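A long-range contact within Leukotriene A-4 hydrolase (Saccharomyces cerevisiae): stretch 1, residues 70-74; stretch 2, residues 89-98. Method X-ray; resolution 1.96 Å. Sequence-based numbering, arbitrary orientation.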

# COMPACT_ATOMS: atom_id res chain seq x y z
N ASP A 70 23.56 2.54 0.88
CA ASP A 70 22.57 3.44 1.46
C ASP A 70 22.50 3.13 2.95
O ASP A 70 22.54 1.98 3.32
CB ASP A 70 21.18 3.12 0.87
CG ASP A 70 21.00 3.61 -0.56
OD1 ASP A 70 21.09 4.84 -0.77
OD2 ASP A 70 20.70 2.78 -1.46
N THR A 71 22.39 4.16 3.78
CA THR A 71 22.02 3.98 5.18
C THR A 71 21.24 5.21 5.56
O THR A 71 21.36 6.24 4.89
CB THR A 71 23.24 3.87 6.15
OG1 THR A 71 23.82 5.16 6.37
CG2 THR A 71 24.28 2.91 5.62
N SER A 72 20.44 5.09 6.62
CA SER A 72 19.74 6.22 7.21
C SER A 72 19.60 6.00 8.72
O SER A 72 18.90 5.09 9.16
CB SER A 72 18.36 6.41 6.59
OG SER A 72 17.70 7.46 7.28
N TYR A 73 20.27 6.84 9.49
CA TYR A 73 20.27 6.74 10.94
C TYR A 73 20.66 5.34 11.43
O TYR A 73 20.06 4.83 12.38
CB TYR A 73 18.90 7.09 11.50
CG TYR A 73 18.35 8.42 11.05
CD1 TYR A 73 18.99 9.61 11.37
CD2 TYR A 73 17.16 8.49 10.34
CE1 TYR A 73 18.47 10.83 10.97
CE2 TYR A 73 16.63 9.69 9.94
CZ TYR A 73 17.29 10.86 10.25
OH TYR A 73 16.74 12.05 9.85
N LEU A 74 21.62 4.72 10.78
CA LEU A 74 22.19 3.48 11.32
C LEU A 74 23.48 3.78 12.07
O LEU A 74 24.17 4.76 11.79
CB LEU A 74 22.47 2.45 10.23
CG LEU A 74 21.30 1.84 9.48
CD1 LEU A 74 21.81 0.95 8.34
CD2 LEU A 74 20.43 1.05 10.43
N GLN A 89 33.83 4.70 5.71
CA GLN A 89 33.48 6.03 6.22
C GLN A 89 32.03 6.33 5.87
O GLN A 89 31.59 6.10 4.75
CB GLN A 89 34.40 7.10 5.64
CG GLN A 89 34.02 8.56 5.98
CD GLN A 89 34.41 8.98 7.39
OE1 GLN A 89 33.60 9.53 8.14
NE2 GLN A 89 35.65 8.71 7.76
N ILE A 90 31.29 6.83 6.85
CA ILE A 90 29.93 7.29 6.64
C ILE A 90 30.01 8.76 6.23
O ILE A 90 30.79 9.53 6.79
CB ILE A 90 29.08 7.13 7.93
CG1 ILE A 90 27.60 7.21 7.62
CG2 ILE A 90 29.48 8.16 8.99
CD1 ILE A 90 27.07 5.94 6.99
N GLU A 91 29.23 9.14 5.22
CA GLU A 91 29.18 10.53 4.80
C GLU A 91 28.09 11.22 5.59
O GLU A 91 27.18 10.57 6.09
CB GLU A 91 28.92 10.62 3.29
CG GLU A 91 30.07 10.08 2.44
CD GLU A 91 29.91 10.38 0.96
OE1 GLU A 91 28.77 10.69 0.55
OE2 GLU A 91 30.91 10.30 0.21
N GLN A 92 28.15 12.55 5.69
CA GLN A 92 27.10 13.26 6.40
C GLN A 92 25.78 13.09 5.67
O GLN A 92 25.72 12.95 4.45
CB GLN A 92 27.44 14.74 6.60
CG GLN A 92 28.23 14.99 7.89
CD GLN A 92 28.84 16.36 7.96
OE1 GLN A 92 29.81 16.58 8.70
NE2 GLN A 92 28.29 17.30 7.20
N ARG A 93 24.71 13.10 6.44
CA ARG A 93 23.38 12.90 5.91
C ARG A 93 23.06 13.95 4.85
O ARG A 93 23.39 15.12 5.01
CB ARG A 93 22.41 12.98 7.07
CG ARG A 93 21.07 12.49 6.75
CD ARG A 93 20.17 12.49 7.96
NE ARG A 93 18.82 12.30 7.46
CZ ARG A 93 18.36 11.12 7.06
NH1 ARG A 93 19.12 10.04 7.18
NH2 ARG A 93 17.13 11.03 6.59
N LYS A 94 22.44 13.53 3.76
CA LYS A 94 21.86 14.48 2.81
C LYS A 94 20.39 14.14 2.62
O LYS A 94 20.06 13.00 2.32
CB LYS A 94 22.58 14.42 1.46
CG LYS A 94 22.58 13.05 0.81
CD LYS A 94 22.61 13.15 -0.71
CE LYS A 94 21.28 13.66 -1.27
NZ LYS A 94 21.27 13.70 -2.76
N GLU A 95 19.51 15.12 2.79
CA GLU A 95 18.10 14.83 2.69
C GLU A 95 17.68 14.84 1.23
O GLU A 95 18.28 15.53 0.41
CB GLU A 95 17.29 15.84 3.50
CG GLU A 95 17.78 15.98 4.93
CD GLU A 95 17.47 14.77 5.79
OE1 GLU A 95 16.69 13.91 5.35
OE2 GLU A 95 18.01 14.69 6.92
N PRO A 96 16.66 14.04 0.89
CA PRO A 96 16.01 13.14 1.84
C PRO A 96 16.58 11.73 1.73
O PRO A 96 15.96 10.82 2.26
CB PRO A 96 14.57 13.13 1.35
CG PRO A 96 14.70 13.27 -0.13
CD PRO A 96 15.94 14.09 -0.39
N LEU A 97 17.73 11.55 1.08
CA LEU A 97 18.17 10.18 0.77
C LEU A 97 19.01 9.47 1.84
O LEU A 97 19.20 8.25 1.76
CB LEU A 97 18.89 10.13 -0.58
CG LEU A 97 18.05 10.55 -1.80
CD1 LEU A 97 18.85 10.40 -3.06
CD2 LEU A 97 16.73 9.73 -1.88
N GLY A 98 19.56 10.22 2.79
CA GLY A 98 20.29 9.61 3.89
C GLY A 98 21.81 9.75 3.87
O GLY A 98 22.37 10.70 3.29
O HOH W 1 21.42 6.32 1.67
O HOH W 2 21.54 9.31 8.63

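Stretch 2 begins within a strand and later runs as loop or turn. Gln89 stays out of reach of stretch 1. The CA-to-CB bond of Ile90 points toward stretch 1. Its CD1 lies 3.4 Å from OG1 of Thr71, a van der Waals contact. Glu91 and Gln92 do not reach stretch 1.

Arg93 is the centre of the interaction and has the largest covered area of any residue here. Its side chain is extended, with chi1 to chi3 all t, and this carries the guanidinium to Ser72 and Tyr73. NH1 donates a hydrogen bond to OG of Ser72 at 2.9 Å. That oxygen sits near the guanidinium plane, where an N-H can point at it. The Tyr73 ring instead meets the flat face. The two groups stack with centres 3.9 Å apart and planes at 16°. CZ of Arg93 is also 3.9 Å from the ring centroid, an off-centre cation-pi contact. OH of Tyr73 is 3.2 Å from NE of Arg93, but it lies over the guanidinium face, so the angle is too poor for a hydrogen bond. Water 2 accepts from NH1 of Arg93 and from N of Tyr73, 2.9 Å each, and so links the side chain to the backbone.

Lys94 does not reach stretch 1, but its N and O each hydrogen-bond to the backbone of Gly98. Glu95 holds the guanidinium from within stretch 2. Its OE2 forms a salt bridge with NE of Arg93 at 2.6 Å. A cis peptide bond precedes Pro96, which does not touch stretch 1.

Water 1 lies between O of Leu97 and OD1 of Asp70, 2.9 Å from each. Gly98 packs its CA 3.7 Å from O of Thr71. A CB here would clash with that oxygen, and the backbone angles alone call for glycine.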